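Local coordinates for teichoic acid biosynthesis protein F (Staphylococcus epidermidis, PDB 3L7I) that is named for the biosynthesis of teichoic acid, a bacterial cell-wall polymer, and carries a region of the GT-B class of glycosyltransferase-like folds, at residues Gln522-Leu525 with Asp526-Thr530; Arg487-Thr490 with Glu491-Ser495. All coordinates share one frame; numbering follows the deposited sequence.

Contact 1 of 2, residues Gln522-Leu525 with Asp526-Thr530; sequences QEYL and DEIRT
D526 opens the second turn of the helix by donating its backbone N to Q522 O (3.0 Å). A weak second bond runs from the same N to E523 O, so the first turn is held by a bifurcated donor. The side chain of D526 folds back beside its own backbone N (chi1 -80°). Its carboxylate lies beside the Q522 amide group, the two planes 77° apart, but the nearest atoms are two acceptor oxygens, OE1 of Q522 and OD2 of D526 at 4.1 Å, which gives no hydrogen bond and no attraction between them.

E527 N binds E523 O at 3.1 Å, and OE1 of the E527 side chain lies near the plane of the Y524 ring, at its edge. I528 makes the main side-chain contact. Its chain runs extended to CD1, which sits over the centre of the Y524 ring, 3.9 Å from the centroid, in a CH-pi contact 12° off the ring normal. R518 makes a cation-pi contact with the same ring. R529 N closes the next turn on L525 O (3.0 Å), and the aliphatic CG of R529 lies against that same oxygen. At T530, the backbone N and OG1 both reach D526 O, from opposite faces of its carbonyl plane.

E611 of helix 609-614 accepts the hydrogen bond of Y524 OH. The apolar side of helix 522-531 faces that helix and the loop that follows it: Y524 and L525 touch L614, while L525, I528 and R529 reach I615.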
# COMPACT_ATOMS: atom_id res chain seq x y z
N GLN A 522 12.23 3.59 -67.15
CA GLN A 522 11.31 2.63 -67.74
C GLN A 522 11.45 1.21 -67.19
O GLN A 522 10.49 0.46 -67.18
CB GLN A 522 11.43 2.64 -69.26
CG GLN A 522 10.50 3.65 -69.89
CD GLN A 522 9.17 3.02 -70.29
OE1 GLN A 522 9.14 1.90 -70.82
NE2 GLN A 522 8.07 3.74 -70.06
N GLU A 523 12.64 0.86 -66.70
CA GLU A 523 12.83 -0.46 -66.12
C GLU A 523 12.07 -0.56 -64.80
O GLU A 523 11.42 -1.57 -64.52
CB GLU A 523 14.32 -0.73 -65.90
CG GLU A 523 14.68 -2.20 -65.69
CD GLU A 523 16.19 -2.42 -65.62
OE1 GLU A 523 16.64 -3.57 -65.87
OE2 GLU A 523 16.93 -1.46 -65.32
N TYR A 524 12.14 0.50 -64.01
CA TYR A 524 11.43 0.58 -62.75
C TYR A 524 9.92 0.56 -62.99
O TYR A 524 9.18 -0.11 -62.27
CB TYR A 524 11.84 1.86 -62.02
CG TYR A 524 11.20 2.12 -60.68
CD1 TYR A 524 11.14 1.13 -59.71
CD2 TYR A 524 10.70 3.38 -60.38
CE1 TYR A 524 10.55 1.38 -58.48
CE2 TYR A 524 10.12 3.64 -59.15
CZ TYR A 524 10.05 2.64 -58.20
OH TYR A 524 9.48 2.90 -56.98
N LEU A 525 9.47 1.28 -64.01
CA LEU A 525 8.04 1.32 -64.32
C LEU A 525 7.58 -0.08 -64.72
O LEU A 525 6.45 -0.48 -64.43
CB LEU A 525 7.72 2.36 -65.40
CG LEU A 525 8.06 3.80 -65.01
CD1 LEU A 525 7.63 4.78 -66.07
CD2 LEU A 525 7.42 4.14 -63.68
N ASP A 526 8.48 -0.84 -65.35
CA ASP A 526 8.16 -2.18 -65.81
C ASP A 526 7.99 -3.17 -64.66
O ASP A 526 7.09 -4.00 -64.70
CB ASP A 526 9.21 -2.69 -66.79
CG ASP A 526 8.98 -2.15 -68.19
OD1 ASP A 526 9.58 -2.69 -69.17
OD2 ASP A 526 8.17 -1.19 -68.29
N GLU A 527 8.86 -3.08 -63.66
CA GLU A 527 8.71 -3.93 -62.47
C GLU A 527 7.30 -3.75 -61.92
O GLU A 527 6.52 -4.71 -61.83
CB GLU A 527 9.69 -3.53 -61.37
CG GLU A 527 11.13 -3.97 -61.56
CD GLU A 527 12.04 -3.44 -60.45
OE1 GLU A 527 11.52 -3.09 -59.35
OE2 GLU A 527 13.29 -3.38 -60.67
N ILE A 528 7.00 -2.51 -61.56
CA ILE A 528 5.72 -2.14 -60.98
C ILE A 528 4.58 -2.66 -61.83
O ILE A 528 3.60 -3.20 -61.31
CB ILE A 528 5.62 -0.62 -60.88
CG1 ILE A 528 6.82 -0.07 -60.11
CG2 ILE A 528 4.31 -0.22 -60.23
CD1 ILE A 528 6.89 1.45 -60.06
N ARG A 529 4.73 -2.52 -63.14
CA ARG A 529 3.66 -2.91 -64.04
C ARG A 529 3.47 -4.41 -64.10
O ARG A 529 2.35 -4.90 -64.00
CB ARG A 529 3.86 -2.33 -65.44
CG ARG A 529 3.55 -0.86 -65.55
CD ARG A 529 3.79 -0.37 -66.95
NE ARG A 529 2.95 -1.08 -67.91
CZ ARG A 529 1.76 -0.64 -68.32
NH1 ARG A 529 1.26 0.51 -67.85
NH2 ARG A 529 1.06 -1.35 -69.21
N THR A 530 4.56 -5.16 -64.27
CA THR A 530 4.43 -6.61 -64.40
C THR A 530 4.13 -7.26 -63.06
O THR A 530 3.57 -8.36 -63.01
CB THR A 530 5.62 -7.28 -65.13
OG1 THR A 530 6.81 -7.13 -64.36
CG2 THR A 530 5.83 -6.68 -66.52

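Contact 2 of 2, residues Arg487-Thr490 with Glu491-Ser495; sequences RYST and EIFRS
Y488 swings its ring away from the backbone N (chi1 159°), while I492 keeps CG1 beside its own N and extends to CD1 (chi2 168°); together these torsions bring the methyl over one face of the tyrosine ring. CD1 of I492 lies 3.5 Å from the Y488 ring centroid, 17° off the normal and displaced toward the rim on the CZ side, a CH-pi contact between residues one helical turn apart. The hydroxyl beyond it bonds to P447 O, and F698 meets the same ring edge-to-face.

F493 lays one ring face over S489 O, the oxygen that also accepts F493 N at 2.7 Å. The ring reaches back to CB of S489, 4.0 Å from CE2 of F493.

Charged groups occupy another side of the helix. OE1 of E491 rests against the aliphatic CG of R487 at 3.8 Å, while OE2 of E491 takes an in-plane salt bridge from NH2 of R494 (3.1 Å). The guanidinium of R487 does not bond E491 and pairs with E506, whereas R494 bridges both E491 and E501, and T490 OG1 hydrogen-bonds both E506 and S484.

With F493 packed on L482 and S489 on S484, this is the helix of a beta-alpha-beta crossover between parallel strands 481-484 and 504-506, as in the Rossmann-like domains of the GT-B fold.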
# COMPACT_ATOMS: atom_id res chain seq x y z
N ARG A 487 4.16 26.36 -49.29
CA ARG A 487 3.90 27.49 -48.41
C ARG A 487 2.51 27.44 -47.83
O ARG A 487 2.30 27.79 -46.67
CB ARG A 487 4.12 28.82 -49.14
CG ARG A 487 4.12 29.99 -48.19
CD ARG A 487 5.23 29.86 -47.15
NE ARG A 487 6.28 30.86 -47.34
CZ ARG A 487 7.52 30.62 -47.79
NH1 ARG A 487 7.89 29.38 -48.10
NH2 ARG A 487 8.38 31.63 -47.92
N TYR A 488 1.56 27.00 -48.65
CA TYR A 488 0.18 26.78 -48.24
C TYR A 488 0.07 25.80 -47.08
O TYR A 488 -0.67 26.03 -46.13
CB TYR A 488 -0.59 26.27 -49.45
CG TYR A 488 -1.87 25.51 -49.20
CD1 TYR A 488 -3.10 26.15 -49.26
CD2 TYR A 488 -1.86 24.14 -49.00
CE1 TYR A 488 -4.27 25.45 -49.07
CE2 TYR A 488 -3.02 23.43 -48.81
CZ TYR A 488 -4.22 24.09 -48.85
OH TYR A 488 -5.39 23.39 -48.67
N SER A 489 0.82 24.72 -47.13
CA SER A 489 0.88 23.80 -46.00
C SER A 489 1.56 24.43 -44.79
O SER A 489 1.08 24.31 -43.68
CB SER A 489 1.56 22.48 -46.39
OG SER A 489 0.64 21.60 -47.01
N THR A 490 2.69 25.10 -45.00
CA THR A 490 3.34 25.82 -43.92
C THR A 490 2.38 26.77 -43.21
O THR A 490 2.31 26.79 -41.99
CB THR A 490 4.54 26.66 -44.40
OG1 THR A 490 5.50 25.82 -45.04
CG2 THR A 490 5.19 27.37 -43.21
N GLU A 491 1.64 27.57 -43.98
CA GLU A 491 0.81 28.60 -43.38
C GLU A 491 -0.30 27.96 -42.55
O GLU A 491 -0.64 28.44 -41.47
CB GLU A 491 0.23 29.52 -44.46
CG GLU A 491 0.42 31.00 -44.17
CD GLU A 491 1.85 31.50 -44.45
OE1 GLU A 491 2.11 31.95 -45.60
OE2 GLU A 491 2.70 31.46 -43.53
N ILE A 492 -0.85 26.87 -43.08
CA ILE A 492 -1.85 26.05 -42.41
C ILE A 492 -1.25 25.38 -41.18
O ILE A 492 -1.91 25.28 -40.15
CB ILE A 492 -2.39 24.96 -43.34
CG1 ILE A 492 -3.26 25.56 -44.43
CG2 ILE A 492 -3.20 23.92 -42.57
CD1 ILE A 492 -3.57 24.58 -45.54
N PHE A 493 -0.01 24.92 -41.26
CA PHE A 493 0.56 24.19 -40.13
C PHE A 493 0.83 25.12 -38.97
O PHE A 493 0.61 24.75 -37.83
CB PHE A 493 1.84 23.44 -40.51
CG PHE A 493 1.61 22.27 -41.39
CD1 PHE A 493 0.36 21.71 -41.49
CD2 PHE A 493 2.65 21.72 -42.13
CE1 PHE A 493 0.15 20.64 -42.31
CE2 PHE A 493 2.43 20.66 -42.95
CZ PHE A 493 1.18 20.12 -43.05
N ARG A 494 1.30 26.32 -39.28
CA ARG A 494 1.59 27.32 -38.27
C ARG A 494 0.36 27.61 -37.40
O ARG A 494 0.48 27.98 -36.24
CB ARG A 494 2.13 28.58 -38.95
CG ARG A 494 2.01 29.83 -38.11
CD ARG A 494 3.25 30.68 -38.23
NE ARG A 494 3.56 31.01 -39.62
CZ ARG A 494 4.57 31.80 -39.98
NH1 ARG A 494 5.36 32.33 -39.05
NH2 ARG A 494 4.78 32.06 -41.26
N SER A 495 -0.83 27.40 -37.96
CA SER A 495 -2.08 27.58 -37.24
C SER A 495 -2.68 26.27 -36.69
O SER A 495 -3.05 26.19 -35.52
CB SER A 495 -3.10 28.26 -38.17
OG SER A 495 -4.45 28.02 -37.77

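How the contacts relate
Both contacts lie along single helices and share one device: a tyrosine whose ring face receives the CD1 methyl of an isoleucine four residues later, while its hydroxyl bonds outside the helix. Their settings differ. Contact 2, its centre about 18 Å from that of the chain, belongs to a helix joining strands of the seven-stranded sheet, with four of its eight touching residues buried. Contact 1, its centre about 23 Å out, has two buried and lies against a helix that precedes a strand of the six-stranded sheet. Salt bridges mark the polar side of contact 2, whereas the acidic residues of contact 1 form none within its segments. The contacts do not touch: their centres are about 36 Å apart and their nearest atoms about 23 Å.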